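Methyltransferase-like protein (Saccharopolyspora spinosa, PDB 4PNE) catalyses a [4+2] cycloaddition in spinosyn biosynthesis, although its fold is that of an S-adenosylmethionine-dependent methyltransferase. Local coordinates at residues E86-D91 and A163-Q168; G190-V195 and T296-V301; V94-V99 and I116-I121. All coordinates share one frame; numbering follows the deposited sequence.

Contact 1: E86-D91 and A163-Q168; sequences ERTVLD and AAWAMQ. With SAH (S-adenosyl-L-homocysteine), chain C.
Thr88 OG1 is held by two groups, the indole N-H of Trp165 and the carbonyl O of Val84. It accepts the indole N-H, with Trp165 NE1 to Thr88 OG1 at 2.8 Å and an N-H...O angle of 153°. Val84 lies one turn back in helix 73-88. The hydroxyl sits at the indole edge, only 8° out of the ring plane, and the two side chains cross at about a right angle. A chi1 of 59° holds OG1 between the backbone N and the carbonyl carbon of Thr88. The buried indole N-H is satisfied by the Thr88 hydroxyl.

Val89 CG2 makes an apolar contact, coming obliquely to Trp165 CZ2 at 4.4 Å. Separately, the methyl CB of Ala163 lies close to a carbonyl, 3.4 Å from Thr88 O. Further along the strand, Met167 bends at chi3 and lays CE over one face of the indole, 3.4 Å above its plane and displaced toward the rim of the ring.

The same strand ends at the bound S-adenosyl-L-homocysteine. Met167 O accepts a hydrogen bond from the amino N of this ligand at 2.9 Å. A helix packed on a central strand whose C-terminal end meets the ligand is characteristic of the Rossmann-like methyltransferase fold.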
loop_
_atom_site.group_PDB
_atom_site.type_symbol
_atom_site.label_atom_id
_atom_site.label_comp_id
_atom_site.label_asym_id
_atom_site.label_seq_id
_atom_site.Cartn_x
_atom_site.Cartn_y
_atom_site.Cartn_z
ATOM N N GLU A 86 5.330 13.592 2.829
ATOM C CA GLU A 86 6.202 14.474 3.612
ATOM C C GLU A 86 7.556 13.848 3.869
ATOM O O GLU A 86 8.593 14.511 3.841
ATOM C CB GLU A 86 5.590 14.803 4.975
ATOM C CG GLU A 86 4.501 15.833 5.023
ATOM C CD GLU A 86 4.101 16.126 6.471
ATOM O OE1 GLU A 86 2.894 16.316 6.752
ATOM O OE2 GLU A 86 5.002 16.116 7.336
ATOM N N ARG A 87 7.555 12.542 4.088
ATOM C CA ARG A 87 8.741 11.820 4.532
ATOM C C ARG A 87 9.601 11.334 3.374
ATOM O O ARG A 87 10.745 10.907 3.584
ATOM C CB ARG A 87 8.323 10.632 5.405
ATOM C CG ARG A 87 7.783 11.006 6.769
ATOM C CD ARG A 87 6.795 9.946 7.275
ATOM N NE ARG A 87 6.238 10.240 8.591
ATOM C CZ ARG A 87 5.460 11.287 8.876
ATOM N NH1 ARG A 87 5.163 12.199 7.949
ATOM N NH2 ARG A 87 5.009 11.456 10.117
ATOM N N THR A 88 9.073 11.434 2.148
ATOM C CA THR A 88 9.696 10.774 1.011
ATOM C C THR A 88 9.920 11.676 -0.204
ATOM O O THR A 88 10.797 11.393 -1.005
ATOM C CB THR A 88 8.874 9.561 0.545
ATOM O OG1 THR A 88 7.554 9.984 0.176
ATOM C CG2 THR A 88 8.799 8.555 1.633
ATOM N N VAL A 89 9.159 12.756 -0.334
ATOM C CA VAL A 89 9.285 13.639 -1.491
ATOM C C VAL A 89 9.995 14.865 -0.968
ATOM O O VAL A 89 9.385 15.744 -0.376
ATOM C CB VAL A 89 7.925 13.987 -2.115
ATOM C CG1 VAL A 89 8.066 14.970 -3.267
ATOM C CG2 VAL A 89 7.220 12.708 -2.597
ATOM N N LEU A 90 11.303 14.908 -1.174
ATOM C CA LEU A 90 12.126 15.871 -0.465
ATOM C C LEU A 90 12.437 17.099 -1.320
ATOM O O LEU A 90 12.963 18.094 -0.814
ATOM C CB LEU A 90 13.414 15.201 -0.005
ATOM C CG LEU A 90 13.269 13.910 0.817
ATOM C CD1 LEU A 90 14.643 13.414 1.214
ATOM C CD2 LEU A 90 12.379 14.094 2.038
ATOM N N ASP A 91 12.082 17.049 -2.603
ATOM C CA ASP A 91 12.318 18.169 -3.497
ATOM C C ASP A 91 11.452 18.022 -4.734
ATOM O O ASP A 91 10.888 16.963 -4.952
ATOM C CB ASP A 91 13.797 18.214 -3.886
ATOM C CG ASP A 91 14.277 19.606 -4.206
ATOM O OD1 ASP A 91 13.440 20.494 -4.517
ATOM O OD2 ASP A 91 15.508 19.806 -4.116
ATOM N N ALA A 163 13.366 8.106 -4.753
ATOM C CA ALA A 163 12.511 7.690 -3.662
ATOM C C ALA A 163 11.590 6.588 -4.110
ATOM O O ALA A 163 11.435 6.329 -5.317
ATOM C CB ALA A 163 11.701 8.847 -3.142
ATOM N N ALA A 164 10.968 5.961 -3.128
ATOM C CA ALA A 164 9.989 4.932 -3.356
ATOM C C ALA A 164 8.954 4.907 -2.259
ATOM O O ALA A 164 9.252 5.268 -1.126
ATOM C CB ALA A 164 10.677 3.596 -3.431
ATOM N N TRP A 165 7.759 4.428 -2.592
ATOM C CA TRP A 165 6.711 4.091 -1.637
ATOM C C TRP A 165 6.426 2.579 -1.675
ATOM O O TRP A 165 6.415 1.980 -2.733
ATOM C CB TRP A 165 5.408 4.796 -1.942
ATOM C CG TRP A 165 5.423 6.247 -1.928
ATOM C CD1 TRP A 165 6.317 7.052 -1.281
ATOM C CD2 TRP A 165 4.522 7.114 -2.619
ATOM N NE1 TRP A 165 5.989 8.370 -1.484
ATOM C CE2 TRP A 165 4.892 8.428 -2.307
ATOM C CE3 TRP A 165 3.399 6.902 -3.437
ATOM C CZ2 TRP A 165 4.229 9.527 -2.827
ATOM C CZ3 TRP A 165 2.724 7.990 -3.925
ATOM C CH2 TRP A 165 3.129 9.283 -3.625
ATOM N N ALA A 166 6.070 1.997 -0.527
ATOM C CA ALA A 166 5.382 0.713 -0.508
ATOM C C ALA A 166 4.316 0.845 0.558
ATOM O O ALA A 166 4.558 0.534 1.724
ATOM C CB ALA A 166 6.317 -0.452 -0.230
ATOM N N MET A 167 3.172 1.386 0.143
ATOM C CA MET A 167 2.032 1.599 1.017
ATOM C C MET A 167 1.131 0.398 0.924
ATOM O O MET A 167 0.399 0.261 -0.042
ATOM C CB MET A 167 1.315 2.891 0.642
ATOM C CG MET A 167 1.989 4.156 1.120
ATOM S SD MET A 167 0.944 5.653 0.961
ATOM C CE MET A 167 1.404 6.028 -0.710
ATOM N N GLN A 168 1.295 -0.491 1.912
ATOM C CA GLN A 168 0.577 -1.753 2.069
ATOM C C GLN A 168 0.702 -2.684 0.857
ATOM O O GLN A 168 -0.270 -3.288 0.391
ATOM C CB GLN A 168 -0.894 -1.507 2.416
ATOM C CG GLN A 168 -1.097 -1.103 3.828
ATOM C CD GLN A 168 -2.549 -0.770 4.135
ATOM O OE1 GLN A 168 -2.848 0.323 4.611
ATOM N NE2 GLN A 168 -3.452 -1.670 3.787
HETATM N N SAH C . -0.313 1.630 -2.539
HETATM C CA SAH C . -1.708 1.602 -2.990
HETATM C CB SAH C . -2.314 0.204 -3.074
HETATM C CG SAH C . -2.087 -0.752 -1.929
HETATM S SD SAH C . -3.040 -2.260 -2.160
HETATM C C SAH C . -2.538 2.475 -2.090
HETATM O O SAH C . -3.645 2.830 -2.452
HETATM O OXT SAH C . -2.051 2.895 -1.036
HETATM C "C5'" SAH C . -1.658 -3.346 -2.600
HETATM C "C4'" SAH C . -1.082 -3.081 -3.983
HETATM O "O4'" SAH C . 0.125 -3.814 -4.144
HETATM C "C3'" SAH C . -1.980 -3.518 -5.127
HETATM O "O3'" SAH C . -1.973 -2.450 -6.056
HETATM C "C2'" SAH C . -1.301 -4.766 -5.669
HETATM O "O2'" SAH C . -1.542 -5.091 -7.036
HETATM C "C1'" SAH C . 0.166 -4.432 -5.404
HETATM N N9 SAH C . 1.035 -5.623 -5.429
HETATM C C8 SAH C . 0.906 -6.822 -4.806
HETATM N N7 SAH C . 1.927 -7.633 -5.162
HETATM C C5 SAH C . 2.703 -6.954 -6.029
HETATM C C6 SAH C . 3.849 -7.283 -6.722
HETATM N N6 SAH C . 4.427 -8.467 -6.587
HETATM N N1 SAH C . 4.422 -6.361 -7.523
HETATM C C2 SAH C . 3.869 -5.107 -7.681
HETATM N N3 SAH C . 2.707 -4.787 -7.038
HETATM C C4 SAH C . 2.156 -5.694 -6.201
#

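Contact 2: G190-V195 and T296-V301; sequences GGILGV and TARKPV
Leu193 and Ala297 form the hydrogen-bonded pair of this antiparallel ladder. Leu193 N donates a hydrogen bond to Ala297 O at 2.7 Å, and Ala297 N donates one to Leu193 O at 2.9 Å. Ile192 with Arg298 and Gly194 with Thr296 are the non-hydrogen-bonded pairs on either side.

The pairing runs on past strand 296-298. Lys299 N donates to Gly191 O at 2.9 Å. Gly190 N then donates to Lys299 O at 2.8 Å, but from 49° above the carbonyl plane. It also makes a weak bond to Pro300 O. Gly190 has a positive phi of 84°, a backbone shape easy for a residue without a side chain.

Gly190 O is satisfied by water 1, which donates to it at 2.7 Å. The same water accepts from Arg298 NH1 at 3.0 Å, at the edge of the guanidinium and in its plane. Arg298 NE forms a salt bridge with Glu236. The Lys299 amino group turns elsewhere, to the carbonyl oxygens of Leu184 and Leu187 and to Asn159 OD1.

Side chains add an apolar patch on the face of Ile192, Thr296 and Arg298. Ile192 CG2 meets Thr296 CG2 at 3.6 Å. The other branch of Ile192 ends in CD1, which lies 3.6 Å from Arg298 CB. Leu238 of strand 236-242 touches all three side chains.

Main-chain bonds therefore carry the join between strands 191-200 and 290-298. At the corner, Gly190 N is met by the carbonyl of Lys299 and, weakly, that of Pro300, and Gly190 O by the water. The pairing thus extends beyond the regular ladder to the residues after strand 296-298.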
loop_
_atom_site.group_PDB
_atom_site.type_symbol
_atom_site.label_atom_id
_atom_site.label_comp_id
_atom_site.label_asym_id
_atom_site.label_seq_id
_atom_site.Cartn_x
_atom_site.Cartn_y
_atom_site.Cartn_z
ATOM N N GLY A 190 21.409 7.085 -1.071
ATOM C CA GLY A 190 20.700 8.092 -0.310
ATOM C C GLY A 190 19.198 8.134 -0.562
ATOM O O GLY A 190 18.505 8.862 0.117
ATOM N N GLY A 191 18.716 7.394 -1.556
ATOM C CA GLY A 191 17.298 7.356 -1.877
ATOM C C GLY A 191 16.453 6.845 -0.724
ATOM O O GLY A 191 16.832 5.903 -0.037
ATOM N N ILE A 192 15.270 7.432 -0.588
ATOM C CA ILE A 192 14.375 7.169 0.519
ATOM C C ILE A 192 13.215 6.244 0.183
ATOM O O ILE A 192 12.571 6.417 -0.851
ATOM C CB ILE A 192 13.774 8.470 1.020
ATOM C CG1 ILE A 192 14.854 9.517 1.257
ATOM C CG2 ILE A 192 12.951 8.207 2.278
ATOM C CD1 ILE A 192 15.728 9.250 2.443
ATOM N N LEU A 193 12.965 5.260 1.046
ATOM C CA LEU A 193 11.805 4.378 0.928
ATOM C C LEU A 193 10.852 4.625 2.071
ATOM O O LEU A 193 11.254 4.569 3.232
ATOM C CB LEU A 193 12.211 2.901 0.932
ATOM C CG LEU A 193 11.111 1.841 1.086
ATOM C CD1 LEU A 193 10.165 1.832 -0.121
ATOM C CD2 LEU A 193 11.745 0.448 1.325
ATOM N N GLY A 194 9.594 4.877 1.756
ATOM C CA GLY A 194 8.567 4.969 2.770
ATOM C C GLY A 194 7.653 3.779 2.678
ATOM O O GLY A 194 7.117 3.520 1.605
ATOM N N VAL A 195 7.487 3.075 3.789
ATOM C CA VAL A 195 6.667 1.883 3.893
ATOM C C VAL A 195 5.543 2.050 4.894
ATOM O O VAL A 195 5.777 2.512 6.014
ATOM C CB VAL A 195 7.513 0.667 4.335
ATOM C CG1 VAL A 195 6.680 -0.603 4.600
ATOM C CG2 VAL A 195 8.688 0.423 3.373
ATOM N N THR A 296 10.391 4.771 7.519
ATOM C CA THR A 296 11.215 5.488 6.550
ATOM C C THR A 296 12.600 4.874 6.612
ATOM O O THR A 296 13.179 4.672 7.686
ATOM C CB THR A 296 11.258 6.997 6.838
ATOM O OG1 THR A 296 9.920 7.473 7.038
ATOM C CG2 THR A 296 11.917 7.761 5.690
ATOM N N ALA A 297 13.120 4.533 5.446
ATOM C CA ALA A 297 14.397 3.885 5.323
ATOM C C ALA A 297 15.113 4.487 4.155
ATOM O O ALA A 297 14.485 5.159 3.328
ATOM C CB ALA A 297 14.229 2.414 5.129
ATOM N N ARG A 298 16.437 4.333 4.097
ATOM C CA ARG A 298 17.156 4.849 2.931
ATOM C C ARG A 298 18.312 3.943 2.510
ATOM O O ARG A 298 18.864 3.177 3.307
ATOM C CB ARG A 298 17.659 6.246 3.190
ATOM C CG ARG A 298 18.934 6.293 3.911
ATOM C CD ARG A 298 19.546 7.655 3.795
ATOM N NE ARG A 298 20.430 7.803 4.925
ATOM C CZ ARG A 298 21.082 8.909 5.222
ATOM N NH1 ARG A 298 20.965 9.987 4.449
ATOM N NH2 ARG A 298 21.850 8.913 6.292
ATOM N N LYS A 299 18.645 4.031 1.240
ATOM C CA LYS A 299 19.806 3.389 0.689
ATOM C C LYS A 299 21.002 4.190 1.198
ATOM O O LYS A 299 20.992 5.416 1.131
ATOM C CB LYS A 299 19.755 3.387 -0.825
ATOM C CG LYS A 299 20.853 2.532 -1.500
ATOM C CD LYS A 299 20.690 2.480 -2.974
ATOM C CE LYS A 299 21.645 1.491 -3.621
ATOM N NZ LYS A 299 21.256 1.233 -4.999
ATOM N N PRO A 300 22.006 3.501 1.753
ATOM C CA PRO A 300 23.196 4.207 2.239
ATOM C C PRO A 300 23.784 5.107 1.154
ATOM O O PRO A 300 23.723 4.781 -0.046
ATOM C CB PRO A 300 24.135 3.065 2.624
ATOM C CG PRO A 300 23.250 1.944 2.993
ATOM C CD PRO A 300 22.083 2.053 2.023
ATOM N N VAL A 301 24.277 6.277 1.559
ATOM C CA VAL A 301 24.870 7.205 0.603
ATOM C C VAL A 301 26.150 6.613 0.034
ATOM O O VAL A 301 26.788 5.745 0.652
ATOM C CB VAL A 301 25.166 8.596 1.232
ATOM C CG1 VAL A 301 23.907 9.206 1.870
ATOM C CG2 VAL A 301 26.301 8.506 2.233
HETATM O O HOH W 1 19.710 10.647 1.767
#

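Contact 3: V94-V99 and I116-I121; sequences VRLLDV and IQITGI
Five main-chain hydrogen bonds join Val94-Val99 to Ile116-Ile121 in parallel register. Gln117 N donates to Val94 O at 3.0 Å, almost straight at 175°. Leu96 N to Gln117 O, Thr119 N to Leu96 O, Asp98 N to Thr119 O and Ile121 N to Asp98 O follow in turn. Leu96 and Asp98 each use both N and O toward the neighbouring strand. CA-H...O contacts share the same acceptors, as Ile118 CA on Leu96 O at 3.3 Å.

The polar side-chain contact is weak. Arg95 is extended, with CG anti to the backbone N (chi1 -162°), which brings its guanidinium edge to Thr119 OG1. Arg95 NH1 and Arg95 NE make weak hydrogen bonds to Thr119 OG1, at 3.3 Å and 3.5 Å.

Apolar pairs line both faces. Leu96 CD2 lies beside Ile118 CG2 at 4.0 Å, the two side chains pointing the same way. On the opposite face, Leu97 CD1 reaches Ile121 CG2 at 4.1 Å. Just before the strands, Val94 CG2 meets Ile116 CG2 at 3.6 Å.

The two strands and helix 105-113 that links them form a beta-alpha-beta unit. The chemistry implies a join set by backbone bonds and lined by branched side chains, close to the S-adenosyl-L-homocysteine site.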
loop_
_atom_site.group_PDB
_atom_site.type_symbol
_atom_site.label_atom_id
_atom_site.label_comp_id
_atom_site.label_asym_id
_atom_site.label_seq_id
_atom_site.Cartn_x
_atom_site.Cartn_y
_atom_site.Cartn_z
ATOM N N VAL A 94 12.298 15.073 -8.688
ATOM C CA VAL A 94 12.765 13.726 -8.355
ATOM C C VAL A 94 11.907 12.690 -9.067
ATOM O O VAL A 94 10.822 13.011 -9.583
ATOM C CB VAL A 94 12.710 13.472 -6.848
ATOM C CG1 VAL A 94 13.651 14.410 -6.088
ATOM C CG2 VAL A 94 11.304 13.640 -6.314
ATOM N N ARG A 95 12.425 11.464 -9.122
ATOM C CA ARG A 95 11.738 10.326 -9.700
ATOM C C ARG A 95 11.420 9.384 -8.554
ATOM O O ARG A 95 12.304 9.063 -7.768
ATOM C CB ARG A 95 12.584 9.620 -10.775
ATOM C CG ARG A 95 11.748 8.738 -11.682
ATOM C CD ARG A 95 12.573 7.978 -12.697
ATOM N NE ARG A 95 11.738 6.984 -13.351
ATOM C CZ ARG A 95 12.210 5.968 -14.072
ATOM N NH1 ARG A 95 11.368 5.099 -14.613
ATOM N NH2 ARG A 95 13.521 5.822 -14.241
ATOM N N LEU A 96 10.164 8.962 -8.457
ATOM C CA LEU A 96 9.658 8.148 -7.368
ATOM C C LEU A 96 9.016 6.857 -7.901
ATOM O O LEU A 96 8.222 6.928 -8.850
ATOM C CB LEU A 96 8.640 8.959 -6.557
ATOM C CG LEU A 96 8.182 8.327 -5.253
ATOM C CD1 LEU A 96 8.019 9.388 -4.184
ATOM C CD2 LEU A 96 6.900 7.609 -5.500
ATOM N N LEU A 97 9.368 5.700 -7.337
ATOM C CA LEU A 97 8.723 4.432 -7.677
ATOM C C LEU A 97 7.641 4.107 -6.645
ATOM O O LEU A 97 7.952 3.937 -5.469
ATOM C CB LEU A 97 9.754 3.303 -7.729
ATOM C CG LEU A 97 9.288 1.896 -8.085
ATOM C CD1 LEU A 97 8.808 1.849 -9.499
ATOM C CD2 LEU A 97 10.394 0.892 -7.808
ATOM N N ASP A 98 6.397 4.029 -7.089
ATOM C CA ASP A 98 5.250 3.670 -6.261
ATOM C C ASP A 98 5.011 2.148 -6.412
ATOM O O ASP A 98 4.442 1.674 -7.388
ATOM C CB ASP A 98 4.042 4.563 -6.696
ATOM C CG ASP A 98 2.791 4.346 -5.861
ATOM O OD1 ASP A 98 2.854 3.638 -4.851
ATOM O OD2 ASP A 98 1.735 4.900 -6.256
ATOM N N VAL A 99 5.506 1.393 -5.451
ATOM C CA VAL A 99 5.564 -0.058 -5.508
ATOM C C VAL A 99 4.232 -0.615 -5.031
ATOM O O VAL A 99 3.922 -0.547 -3.853
ATOM C CB VAL A 99 6.676 -0.603 -4.648
ATOM C CG1 VAL A 99 6.673 -2.148 -4.709
ATOM C CG2 VAL A 99 7.998 -0.055 -5.109
ATOM N N ILE A 116 7.083 16.301 -9.858
ATOM C CA ILE A 116 7.928 15.115 -9.825
ATOM C C ILE A 116 7.434 14.123 -10.841
ATOM O O ILE A 116 6.398 14.331 -11.472
ATOM C CB ILE A 116 7.947 14.460 -8.417
ATOM C CG1 ILE A 116 6.563 13.924 -8.017
ATOM C CG2 ILE A 116 8.396 15.456 -7.403
ATOM C CD1 ILE A 116 6.544 13.240 -6.663
ATOM N N GLN A 117 8.197 13.046 -11.008
ATOM C CA GLN A 117 7.826 11.963 -11.899
ATOM C C GLN A 117 7.622 10.697 -11.070
ATOM O O GLN A 117 8.533 10.250 -10.369
ATOM C CB GLN A 117 8.881 11.745 -12.984
ATOM C CG GLN A 117 8.820 12.760 -14.134
ATOM C CD GLN A 117 9.584 14.035 -13.820
ATOM O OE1 GLN A 117 10.792 14.094 -13.984
ATOM N NE2 GLN A 117 8.877 15.063 -13.362
ATOM N N ILE A 118 6.398 10.167 -11.098
ATOM C CA ILE A 118 6.061 8.942 -10.399
ATOM C C ILE A 118 5.842 7.841 -11.404
ATOM O O ILE A 118 5.064 8.003 -12.351
ATOM C CB ILE A 118 4.814 9.098 -9.550
ATOM C CG1 ILE A 118 4.963 10.259 -8.572
ATOM C CG2 ILE A 118 4.575 7.808 -8.783
ATOM C CD1 ILE A 118 3.692 10.563 -7.745
ATOM N N THR A 119 6.564 6.750 -11.197
ATOM C CA THR A 119 6.381 5.489 -11.888
ATOM C C THR A 119 5.589 4.609 -10.929
ATOM O O THR A 119 6.132 4.192 -9.933
ATOM C CB THR A 119 7.732 4.832 -12.246
ATOM O OG1 THR A 119 8.498 5.719 -13.101
ATOM C CG2 THR A 119 7.534 3.491 -12.939
ATOM N N GLY A 120 4.326 4.298 -11.231
ATOM C CA GLY A 120 3.508 3.437 -10.388
ATOM C C GLY A 120 3.431 2.052 -10.952
ATOM O O GLY A 120 3.116 1.904 -12.130
ATOM N N ILE A 121 3.720 1.030 -10.165
ATOM C CA ILE A 121 3.649 -0.336 -10.627
ATOM C C ILE A 121 2.663 -1.162 -9.810
ATOM O O ILE A 121 2.525 -0.978 -8.606
ATOM C CB ILE A 121 5.017 -1.037 -10.609
ATOM C CG1 ILE A 121 5.614 -1.095 -9.202
ATOM C CG2 ILE A 121 5.977 -0.299 -11.519
ATOM C CD1 ILE A 121 6.855 -2.000 -9.093
#

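In the fold
All three contacts reach one mixed sheet, which runs 144-148, 117-122, 95-99, 161-167, 191-200, 290-298, 236-242. Contact 3 joins the second and third strands, and contact 2 the fifth and sixth. Contact 1 packs the C-terminal part of helix 73-88 and the residues after it on the fourth. Its centre lies about 9 Å from both other centres, themselves about 14 Å apart. Along the chain, contact 3 falls between the two segments of contact 1, and contact 2 follows. Probable backbone hydrogen bonds connect strand 161-167 to both neighbours. Contacts 1 and 3 lie beside the ligand site: Met167 bonds the ligand, and the Asp98 side chain is about 4 Å from it. Contact 2 brings in the C-terminal strand.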